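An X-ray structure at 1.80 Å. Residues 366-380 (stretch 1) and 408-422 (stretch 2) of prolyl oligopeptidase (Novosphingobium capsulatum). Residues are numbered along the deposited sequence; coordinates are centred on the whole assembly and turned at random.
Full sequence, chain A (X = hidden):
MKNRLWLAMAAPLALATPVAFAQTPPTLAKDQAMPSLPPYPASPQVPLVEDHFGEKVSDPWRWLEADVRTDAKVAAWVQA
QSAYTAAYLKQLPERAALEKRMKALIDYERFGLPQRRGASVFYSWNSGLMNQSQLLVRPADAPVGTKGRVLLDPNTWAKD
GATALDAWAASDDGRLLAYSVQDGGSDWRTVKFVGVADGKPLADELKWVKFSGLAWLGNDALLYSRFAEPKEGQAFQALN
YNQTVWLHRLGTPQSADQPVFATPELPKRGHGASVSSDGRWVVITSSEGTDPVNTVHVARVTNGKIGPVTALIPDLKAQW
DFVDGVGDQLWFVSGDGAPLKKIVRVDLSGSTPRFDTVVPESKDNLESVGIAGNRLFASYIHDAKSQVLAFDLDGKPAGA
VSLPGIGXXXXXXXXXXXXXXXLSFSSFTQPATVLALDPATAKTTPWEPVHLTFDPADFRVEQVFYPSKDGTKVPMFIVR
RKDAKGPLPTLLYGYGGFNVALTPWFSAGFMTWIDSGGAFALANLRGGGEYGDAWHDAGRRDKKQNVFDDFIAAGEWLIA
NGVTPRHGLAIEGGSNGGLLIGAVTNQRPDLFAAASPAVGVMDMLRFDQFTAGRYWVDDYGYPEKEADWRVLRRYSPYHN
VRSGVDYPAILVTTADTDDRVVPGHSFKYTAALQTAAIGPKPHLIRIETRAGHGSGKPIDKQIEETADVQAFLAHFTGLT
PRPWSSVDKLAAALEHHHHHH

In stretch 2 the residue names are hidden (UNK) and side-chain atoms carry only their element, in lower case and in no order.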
ATOM      1  N   LEU A 366       1.247  13.239  -9.653  1.00 10.93           N
ATOM      2  CA  LEU A 366      -0.184  13.409  -9.357  1.00 11.25           C
ATOM      3  C   LEU A 366      -0.885  12.056  -9.379  1.00 13.28           C
ATOM      4  O   LEU A 366      -1.066  11.449 -10.437  1.00 12.94           O
ATOM      5  CB  LEU A 366      -0.860  14.315 -10.368  1.00 10.97           C
ATOM      6  CG  LEU A 366      -2.338  14.617 -10.263  1.00 12.11           C
ATOM      7  CD1 LEU A 366      -2.618  15.270  -8.951  1.00 12.92           C
ATOM      8  CD2 LEU A 366      -2.735  15.566 -11.331  1.00 12.49           C
ATOM      9  N   GLU A 367      -1.361  11.668  -8.218  1.00 15.11           N
ATOM     10  CA  GLU A 367      -1.958  10.380  -7.983  1.00 18.42           C
ATOM     11  C   GLU A 367      -3.465  10.332  -8.340  1.00 18.36           C
ATOM     12  O   GLU A 367      -3.904   9.394  -8.996  1.00 18.83           O
ATOM     13  CB  GLU A 367      -1.739  10.069  -6.499  1.00 19.97           C
ATOM     14  CG  GLU A 367      -1.959   8.673  -6.031  1.00 28.69           C
ATOM     15  CD  GLU A 367      -1.271   8.455  -4.666  1.00 33.41           C
ATOM     16  OE1 GLU A 367      -1.609   9.177  -3.652  1.00 31.89           O
ATOM     17  OE2 GLU A 367      -0.361   7.587  -4.655  1.00 37.10           O
ATOM     18  N   SER A 368      -4.227  11.361  -7.969  1.00 15.15           N
ATOM     19  CA  SER A 368      -5.693  11.315  -8.116  1.00 16.11           C
ATOM     20  C   SER A 368      -6.234  12.733  -7.915  1.00 14.79           C
ATOM     21  O   SER A 368      -5.560  13.587  -7.298  1.00 12.80           O
ATOM     22  CB  SER A 368      -6.349  10.326  -7.110  1.00 16.52           C
ATOM     23  OG  SER A 368      -6.188  10.818  -5.800  1.00 21.70           O
ATOM     24  N   VAL A 369      -7.411  12.973  -8.469  1.00 14.26           N
ATOM     25  CA  VAL A 369      -8.052  14.275  -8.408  1.00 13.07           C
ATOM     26  C   VAL A 369      -9.517  14.030  -8.193  1.00 13.78           C
ATOM     27  O   VAL A 369     -10.046  13.105  -8.755  1.00 13.98           O
ATOM     28  CB  VAL A 369      -7.856  15.052  -9.710  1.00 13.11           C
ATOM     29  CG1 VAL A 369      -8.702  16.267  -9.711  1.00 13.16           C
ATOM     30  CG2 VAL A 369      -6.419  15.447  -9.883  1.00 12.46           C
ATOM     31  N   GLY A 370     -10.158  14.841  -7.375  1.00 13.41           N
ATOM     32  CA  GLY A 370     -11.596  14.827  -7.261  1.00 13.99           C
ATOM     33  C   GLY A 370     -12.121  16.238  -7.252  1.00 12.51           C
ATOM     34  O   GLY A 370     -11.391  17.195  -6.970  1.00 13.13           O
ATOM     35  N   ILE A 371     -13.411  16.396  -7.534  1.00 12.34           N
ATOM     36  CA  ILE A 371     -14.036  17.679  -7.477  1.00 13.73           C
ATOM     37  C   ILE A 371     -15.070  17.703  -6.343  1.00 13.08           C
ATOM     38  O   ILE A 371     -15.857  16.760  -6.197  1.00 13.90           O
ATOM     39  CB  ILE A 371     -14.667  18.044  -8.822  1.00 13.42           C
ATOM     40  CG1 ILE A 371     -13.562  18.389  -9.829  1.00 15.42           C
ATOM     41  CG2 ILE A 371     -15.528  19.282  -8.673  1.00 15.05           C
ATOM     42  CD1 ILE A 371     -14.034  18.634 -11.313  1.00 15.04           C
ATOM     43  N   ALA A 372     -15.030  18.766  -5.541  1.00 12.95           N
ATOM     44  CA  ALA A 372     -16.019  18.963  -4.471  1.00 13.86           C
ATOM     45  C   ALA A 372     -16.215  20.436  -4.202  1.00 13.56           C
ATOM     46  O   ALA A 372     -15.273  21.218  -4.247  1.00 12.58           O
ATOM     47  CB  ALA A 372     -15.578  18.222  -3.185  1.00 15.07           C
ATOM     48  N   GLY A 373     -17.462  20.829  -3.925  1.00 14.90           N
ATOM     49  CA  GLY A 373     -17.755  22.220  -3.659  1.00 16.99           C
ATOM     50  C   GLY A 373     -17.548  22.913  -5.002  1.00 18.23           C
ATOM     51  O   GLY A 373     -18.139  22.488  -6.004  1.00 20.54           O
ATOM     52  N   ASN A 374     -16.656  23.887  -5.066  1.00 19.70           N
ATOM     53  CA  ASN A 374     -16.368  24.549  -6.354  1.00 21.56           C
ATOM     54  C   ASN A 374     -14.912  24.402  -6.729  1.00 19.72           C
ATOM     55  O   ASN A 374     -14.405  25.221  -7.455  1.00 20.05           O
ATOM     56  CB  ASN A 374     -16.710  26.045  -6.329  1.00 23.41           C
ATOM     57  CG  ASN A 374     -18.188  26.289  -6.151  1.00 29.54           C
ATOM     58  OD1 ASN A 374     -19.034  25.538  -6.704  1.00 39.45           O
ATOM     59  ND2 ASN A 374     -18.528  27.281  -5.335  1.00 33.95           N
ATOM     60  N   ARG A 375     -14.286  23.305  -6.294  1.00 17.94           N
ATOM     61  CA  ARG A 375     -12.847  23.158  -6.364  1.00 15.98           C
ATOM     62  C   ARG A 375     -12.364  21.793  -6.806  1.00 14.80           C
ATOM     63  O   ARG A 375     -13.037  20.735  -6.640  1.00 13.97           O
ATOM     64  CB  ARG A 375     -12.261  23.477  -5.001  1.00 16.84           C
ATOM     65  CG  ARG A 375     -12.230  24.928  -4.670  1.00 18.62           C
ATOM     66  CD  ARG A 375     -11.776  25.188  -3.266  1.00 20.63           C
ATOM     67  NE  ARG A 375     -11.440  26.592  -3.039  1.00 17.94           N
ATOM     68  CZ  ARG A 375     -10.907  27.044  -1.897  1.00 18.26           C
ATOM     69  NH1 ARG A 375     -10.677  26.226  -0.859  1.00 17.97           N
ATOM     70  NH2 ARG A 375     -10.557  28.299  -1.794  1.00 22.68           N
ATOM     71  N   LEU A 376     -11.162  21.806  -7.367  1.00 12.30           N
ATOM     72  CA  LEU A 376     -10.391  20.605  -7.624  1.00 12.57           C
ATOM     73  C   LEU A 376      -9.506  20.321  -6.435  1.00 11.78           C
ATOM     74  O   LEU A 376      -8.898  21.228  -5.898  1.00 10.07           O
ATOM     75  CB  LEU A 376      -9.466  20.789  -8.830  1.00 13.16           C
ATOM     76  CG  LEU A 376     -10.091  20.912 -10.204  1.00 15.54           C
ATOM     77  CD1 LEU A 376      -9.154  21.651 -11.143  1.00 17.12           C
ATOM     78  CD2 LEU A 376     -10.385  19.478 -10.730  1.00 16.16           C
ATOM     79  N   PHE A 377      -9.448  19.069  -6.037  1.00 10.68           N
ATOM     80  CA  PHE A 377      -8.517  18.603  -4.988  1.00 10.78           C
ATOM     81  C   PHE A 377      -7.583  17.561  -5.594  1.00 11.08           C
ATOM     82  O   PHE A 377      -8.009  16.447  -5.978  1.00 13.15           O
ATOM     83  CB  PHE A 377      -9.297  18.075  -3.777  1.00 10.61           C
ATOM     84  CG  PHE A 377     -10.062  19.145  -3.086  1.00 10.96           C
ATOM     85  CD1 PHE A 377      -9.423  19.996  -2.173  1.00 10.69           C
ATOM     86  CD2 PHE A 377     -11.351  19.425  -3.486  1.00  9.75           C
ATOM     87  CE1 PHE A 377     -10.108  21.040  -1.575  1.00 14.80           C
ATOM     88  CE2 PHE A 377     -12.049  20.454  -2.930  1.00 10.82           C
ATOM     89  CZ  PHE A 377     -11.435  21.292  -1.965  1.00 12.76           C
ATOM     90  N   ALA A 378      -6.298  17.873  -5.603  1.00 10.04           N
ATOM     91  CA  ALA A 378      -5.281  17.104  -6.349  1.00 10.46           C
ATOM     92  C   ALA A 378      -4.316  16.491  -5.345  1.00 11.02           C
ATOM     93  O   ALA A 378      -3.681  17.225  -4.603  1.00 10.85           O
ATOM     94  CB  ALA A 378      -4.533  18.014  -7.297  1.00  9.47           C
ATOM     95  N   SER A 379      -4.277  15.150  -5.277  1.00 10.05           N
ATOM     96  CA  SER A 379      -3.402  14.439  -4.382  1.00 11.14           C
ATOM     97  C   SER A 379      -2.059  14.085  -5.043  1.00 10.59           C
ATOM     98  O   SER A 379      -1.989  13.260  -5.964  1.00 11.54           O
ATOM     99  CB  SER A 379      -4.100  13.166  -3.874  1.00 12.14           C
ATOM    100  OG  SER A 379      -5.194  13.558  -3.095  1.00 14.69           O
ATOM    101  N   TYR A 380      -1.013  14.720  -4.543  1.00  9.19           N
ATOM    102  CA  TYR A 380       0.310  14.589  -5.046  1.00  9.57           C
ATOM    103  C   TYR A 380       1.168  13.787  -4.091  1.00 10.23           C
ATOM    104  O   TYR A 380       0.911  13.748  -2.852  1.00 11.46           O
ATOM    105  CB  TYR A 380       0.973  15.974  -5.220  1.00 10.13           C
ATOM    106  CG  TYR A 380       0.461  16.787  -6.377  1.00  9.05           C
ATOM    107  CD1 TYR A 380       0.946  16.604  -7.658  1.00  8.84           C
ATOM    108  CD2 TYR A 380      -0.508  17.759  -6.162  1.00  8.40           C
ATOM    109  CE1 TYR A 380       0.476  17.391  -8.715  1.00 11.92           C
ATOM    110  CE2 TYR A 380      -0.991  18.489  -7.163  1.00  9.75           C
ATOM    111  CZ  TYR A 380      -0.485  18.357  -8.447  1.00 12.24           C
ATOM    112  OH  TYR A 380      -1.012  19.179  -9.451  1.00  8.53           O
ATOM    113  N   UNK A 408      -0.612   9.702   4.222  1.00  9.99           N
ATOM    114  CA  UNK A 408      -1.006   9.396   2.865  1.00 11.74           C
ATOM    115  C   UNK A 408      -2.518   9.653   2.697  1.00 14.66           C
ATOM    116  O   UNK A 408      -3.348   9.213   3.516  1.00 12.67           O
ATOM    117  o   UNK A 408       0.727   7.784   2.463  1.00 12.94           O
ATOM    118  c   UNK A 408      -0.692   7.968   2.549  1.00 12.11           C
ATOM    119  N   UNK A 409      -2.875  10.346   1.622  1.00 15.77           N
ATOM    120  CA  UNK A 409      -4.292  10.582   1.338  1.00 19.05           C
ATOM    121  C   UNK A 409      -4.727   9.610   0.237  1.00 22.90           C
ATOM    122  O   UNK A 409      -4.061   9.452  -0.781  1.00 24.92           O
ATOM    123  c   UNK A 409      -4.543  11.985   0.907  1.00 21.58           C
ATOM    124  N   UNK A 410      -5.814   8.901   0.463  1.00 24.57           N
ATOM    125  CA  UNK A 410      -6.385   8.107  -0.608  1.00 27.51           C
ATOM    126  C   UNK A 410      -7.503   8.917  -1.208  1.00 27.18           C
ATOM    127  O   UNK A 410      -7.280  10.009  -1.744  1.00 32.64           O
ATOM    128  o   UNK A 410      -5.667   6.198   0.548  1.00 32.86           O
ATOM    129  c   UNK A 410      -6.803   6.759  -0.083  1.00 28.84           C
ATOM    130  N   UNK A 411      -8.682   8.404  -1.187  1.00 26.62           N
ATOM    131  CA  UNK A 411      -9.713   8.981  -1.988  1.00 23.11           C
ATOM    132  C   UNK A 411     -10.333  10.246  -1.401  1.00 21.60           C
ATOM    133  O   UNK A 411     -10.112  10.645  -0.219  1.00 19.05           O
ATOM    134  N   UNK A 412     -11.144  10.821  -2.235  1.00 19.92           N
ATOM    135  CA  UNK A 412     -11.971  11.962  -1.912  1.00 21.60           C
ATOM    136  C   UNK A 412     -13.401  11.581  -2.281  1.00 21.18           C
ATOM    137  O   UNK A 412     -13.614  10.871  -3.269  1.00 20.28           O
ATOM    138  c   UNK A 412     -12.519  15.266  -3.683  1.00 27.35           C
ATOM    139  c   UNK A 412     -11.374  15.227  -1.493  1.00 28.60           C
ATOM    140  c   UNK A 412     -12.247  14.461  -2.439  1.00 26.16           C
ATOM    141  c   UNK A 412     -11.560  13.130  -2.756  1.00 22.18           C
ATOM    142  N   UNK A 413     -14.364  12.005  -1.477  1.00 19.08           N
ATOM    143  CA  UNK A 413     -15.746  11.914  -1.864  1.00 18.27           C
ATOM    144  C   UNK A 413     -16.373  13.285  -1.649  1.00 17.89           C
ATOM    145  O   UNK A 413     -15.941  14.095  -0.801  1.00 14.91           O
ATOM    146  c   UNK A 413     -16.471  10.792  -1.126  1.00 19.56           C
ATOM    147  o   UNK A 413     -16.673  11.023   0.267  1.00 19.53           O
ATOM    148  N   UNK A 414     -17.344  13.558  -2.497  1.00 17.81           N
ATOM    149  CA  UNK A 414     -18.025  14.838  -2.505  1.00 17.97           C
ATOM    150  C   UNK A 414     -18.499  15.087  -3.927  1.00 17.63           C
ATOM    151  O   UNK A 414     -18.242  14.307  -4.835  1.00 18.03           O
ATOM    152  N   UNK A 415     -19.264  16.138  -4.078  1.00 18.64           N
ATOM    153  CA  UNK A 415     -19.903  16.465  -5.340  1.00 18.52           C
ATOM    154  C   UNK A 415     -19.743  17.983  -5.569  1.00 17.80           C
ATOM    155  O   UNK A 415     -19.716  18.776  -4.616  1.00 15.70           O
ATOM    156  c   UNK A 415     -21.399  16.158  -5.223  1.00 19.52           C
ATOM    157  n   UNK A 415     -26.023  15.125  -4.532  1.00 37.94           N
ATOM    158  c   UNK A 415     -21.777  14.712  -5.194  1.00 25.23           C
ATOM    159  n   UNK A 415     -25.525  15.964  -2.453  1.00 35.56           N
ATOM    160  c   UNK A 415     -25.114  15.412  -3.597  1.00 36.28           C
ATOM    161  c   UNK A 415     -23.290  14.519  -5.045  1.00 31.16           C
ATOM    162  n   UNK A 415     -23.816  15.137  -3.810  1.00 33.80           N
ATOM    163  N   UNK A 416     -19.720  18.391  -6.821  1.00 17.68           N
ATOM    164  CA  UNK A 416     -19.778  19.805  -7.137  1.00 19.40           C
ATOM    165  C   UNK A 416     -21.055  20.402  -6.553  1.00 20.34           C
ATOM    166  O   UNK A 416     -22.097  19.785  -6.589  1.00 23.63           O
ATOM    167  c   UNK A 416     -19.649  17.554  -8.038  1.00 17.75           C
ATOM    168  c   UNK A 416     -19.338  18.584  -9.104  1.00 17.27           C
ATOM    169  c   UNK A 416     -19.846  19.822  -8.667  1.00 19.80           C
ATOM    170  N   UNK A 417     -20.968  21.573  -5.976  1.00 22.36           N
ATOM    171  CA  UNK A 417     -22.140  22.206  -5.394  1.00 22.28           C
ATOM    172  C   UNK A 417     -22.495  21.730  -3.988  1.00 22.26           C
ATOM    173  O   UNK A 417     -23.377  22.289  -3.403  1.00 21.69           O
ATOM    174  N   UNK A 418     -21.849  20.673  -3.483  1.00 21.71           N
ATOM    175  CA  UNK A 418     -22.082  20.152  -2.139  1.00 21.04           C
ATOM    176  C   UNK A 418     -20.990  20.705  -1.197  1.00 19.77           C
ATOM    177  O   UNK A 418     -19.793  20.595  -1.506  1.00 19.54           O
ATOM    178  c   UNK A 418     -22.501  17.927  -0.954  1.00 26.92           C
ATOM    179  o   UNK A 418     -22.435  18.519   0.150  1.00 28.78           O
ATOM    180  c   UNK A 418     -22.027  18.615  -2.211  1.00 21.47           C
ATOM    181  o   UNK A 418     -22.949  16.743  -0.997  1.00 32.11           O
ATOM    182  N   UNK A 419     -21.375  21.214  -0.031  1.00 18.86           N
ATOM    183  CA  UNK A 419     -20.420  21.765   0.932  1.00 20.59           C
ATOM    184  C   UNK A 419     -19.741  20.719   1.830  1.00 20.25           C
ATOM    185  O   UNK A 419     -18.814  21.048   2.530  1.00 21.98           O
ATOM    186  n   UNK A 419     -24.915  24.841   4.799  1.00 50.28           N
ATOM    187  n   UNK A 419     -26.163  22.966   5.257  1.00 51.74           N
ATOM    188  c   UNK A 419     -21.107  22.812   1.799  1.00 22.98           C
ATOM    189  c   UNK A 419     -25.106  23.526   4.672  1.00 48.87           C
ATOM    190  c   UNK A 419     -23.072  23.319   3.291  1.00 37.41           C
ATOM    191  c   UNK A 419     -22.085  22.264   2.841  1.00 27.19           C
ATOM    192  n   UNK A 419     -24.257  22.781   3.962  1.00 43.10           N
ATOM    193  N   UNK A 420     -20.209  19.471   1.801  1.00 17.62           N
ATOM    194  CA  UNK A 420     -19.661  18.389   2.621  1.00 17.54           C
ATOM    195  C   UNK A 420     -18.812  17.536   1.697  1.00 15.57           C
ATOM    196  O   UNK A 420     -19.298  17.014   0.672  1.00 13.69           O
ATOM    197  n   UNK A 420     -23.167  19.349   5.343  1.00 30.03           N
ATOM    198  n   UNK A 420     -21.054  18.978   5.288  1.00 32.58           N
ATOM    199  c   UNK A 420     -20.773  17.541   3.244  1.00 19.03           C
ATOM    200  c   UNK A 420     -22.934  18.552   4.251  1.00 27.15           C
ATOM    201  c   UNK A 420     -21.607  18.294   4.223  1.00 22.64           C
ATOM    202  c   UNK A 420     -22.017  19.608   5.946  1.00 31.26           C
ATOM    203  N   UNK A 421     -17.529  17.483   1.993  1.00 13.34           N
ATOM    204  CA  UNK A 421     -16.626  16.549   1.328  1.00 13.21           C
ATOM    205  C   UNK A 421     -15.867  15.708   2.358  1.00 11.82           C
ATOM    206  O   UNK A 421     -15.944  15.963   3.554  1.00 12.72           O
ATOM    207  c   UNK A 421     -15.666  17.308   0.426  1.00 12.66           C
ATOM    208  N   UNK A 422     -15.164  14.692   1.893  1.00 11.78           N
ATOM    209  CA  UNK A 422     -14.504  13.695   2.758  1.00 10.93           C
ATOM    210  C   UNK A 422     -13.205  13.273   2.090  1.00 11.89           C
ATOM    211  O   UNK A 422     -13.133  13.213   0.863  1.00 11.59           O
ATOM    212  c   UNK A 422     -16.736  12.900   3.512  1.00 10.03           C
ATOM    213  c   UNK A 422     -15.405  12.476   2.958  1.00 10.53           C
ATOM    214  c   UNK A 422     -17.764  13.307   2.655  1.00 10.73           C
ATOM    215  c   UNK A 422     -18.963  13.799   3.143  1.00 12.56           C
ATOM    216  o   UNK A 422     -20.327  14.429   4.984  1.00 14.27           O
ATOM    217  c   UNK A 422     -16.917  13.065   4.881  1.00  8.29           C
ATOM    218  c   UNK A 422     -18.143  13.547   5.410  1.00 10.55           C
ATOM    219  c   UNK A 422     -19.142  13.932   4.520  1.00 15.79           C
TER
HETATM  220  O   HOH W   1      -4.590   9.409  -3.407  1.00 44.89           O

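Position 408 carries one carbon and then one oxygen, with nothing of stretch 1 in reach; it is Ser-408. At 409 a lone carbon points toward stretch 1, its CB 4.3 Å from Ser-379 OG, and a single carbon means Ala-409. Position 410 again has a carbon bearing an oxygen, its CA-to-CB bond directed away from stretch 1: Ser-410. No side-chain atom follows at 411, hence Gly-411.

Position 412 has four carbons, forked at the second, and is aimed at the hairpin of stretch 1. One terminal carbon lies 3.7 Å from Gly-370 CA and the other 4.2 Å from Phe-377 CB. The fork one carbon beyond CB identifies Leu-412. A CB on Gly-370 would clash with its CD2, so the bare glycine leaves room for this methyl.

Position 413, one carbon then one oxygen, has its CA-to-CB bond pointing away and is Ser-413. Position 414 is bare, and its backbone angles would jam a CB against the preceding carbonyl; a CB would also clash with Ala-372 CB. It is Gly-414. At 415 three carbons, a nitrogen and a carbon with two more nitrogens form a guanidinium chain whose CA-to-CB bond points away from stretch 1: Arg-415. Three carbons close onto the backbone nitrogen at 416, the middle one 3.9 Å from Ile-371 CG2, giving Pro-416. Position 417 has no side chain and a positive phi of 82°, as suits Gly-417 in a type II turn.

At 418 two carbons, the second carrying two oxygens, make a carboxylate: Asp-418. Its OD2 lies 3.1 Å from Arg-415 NH2 in a salt bridge, and its OD1 accepts from the backbone N of 420. Position 419 repeats the guanidinium pattern, its CA-to-CB bond pointing away: Arg-419. One carbon and a five-membered ring of three carbons and two nitrogens make 420 His-420. The single carbon at 421 lies 3.7 Å from Ala-372 CB: Ala-421. A six-carbon ring bearing an oxygen makes 422 Tyr-422, out of reach.

The contact joins a polar turn-to-turn link to an apolar patch. Gly-373 N donates to Arg-415 O (3.1 Å), and Gly-417 N returns a bond to Gly-373 O (3.0 Å), so the two turns are clasped through backbone atoms. Beside this clasp, Leu-412 and Ala-421 pack against Ala-372, while Leu-412 also reaches Phe-377. Farther along, a water lies within hydrogen-bonding distance of both stretches, its O 3.0 Å from Glu-367 OE1 and 2.7 Å from Ala-409 O, and so links them.

Stretch 2, residues 408-422: SASGLSGRPGDRHAY
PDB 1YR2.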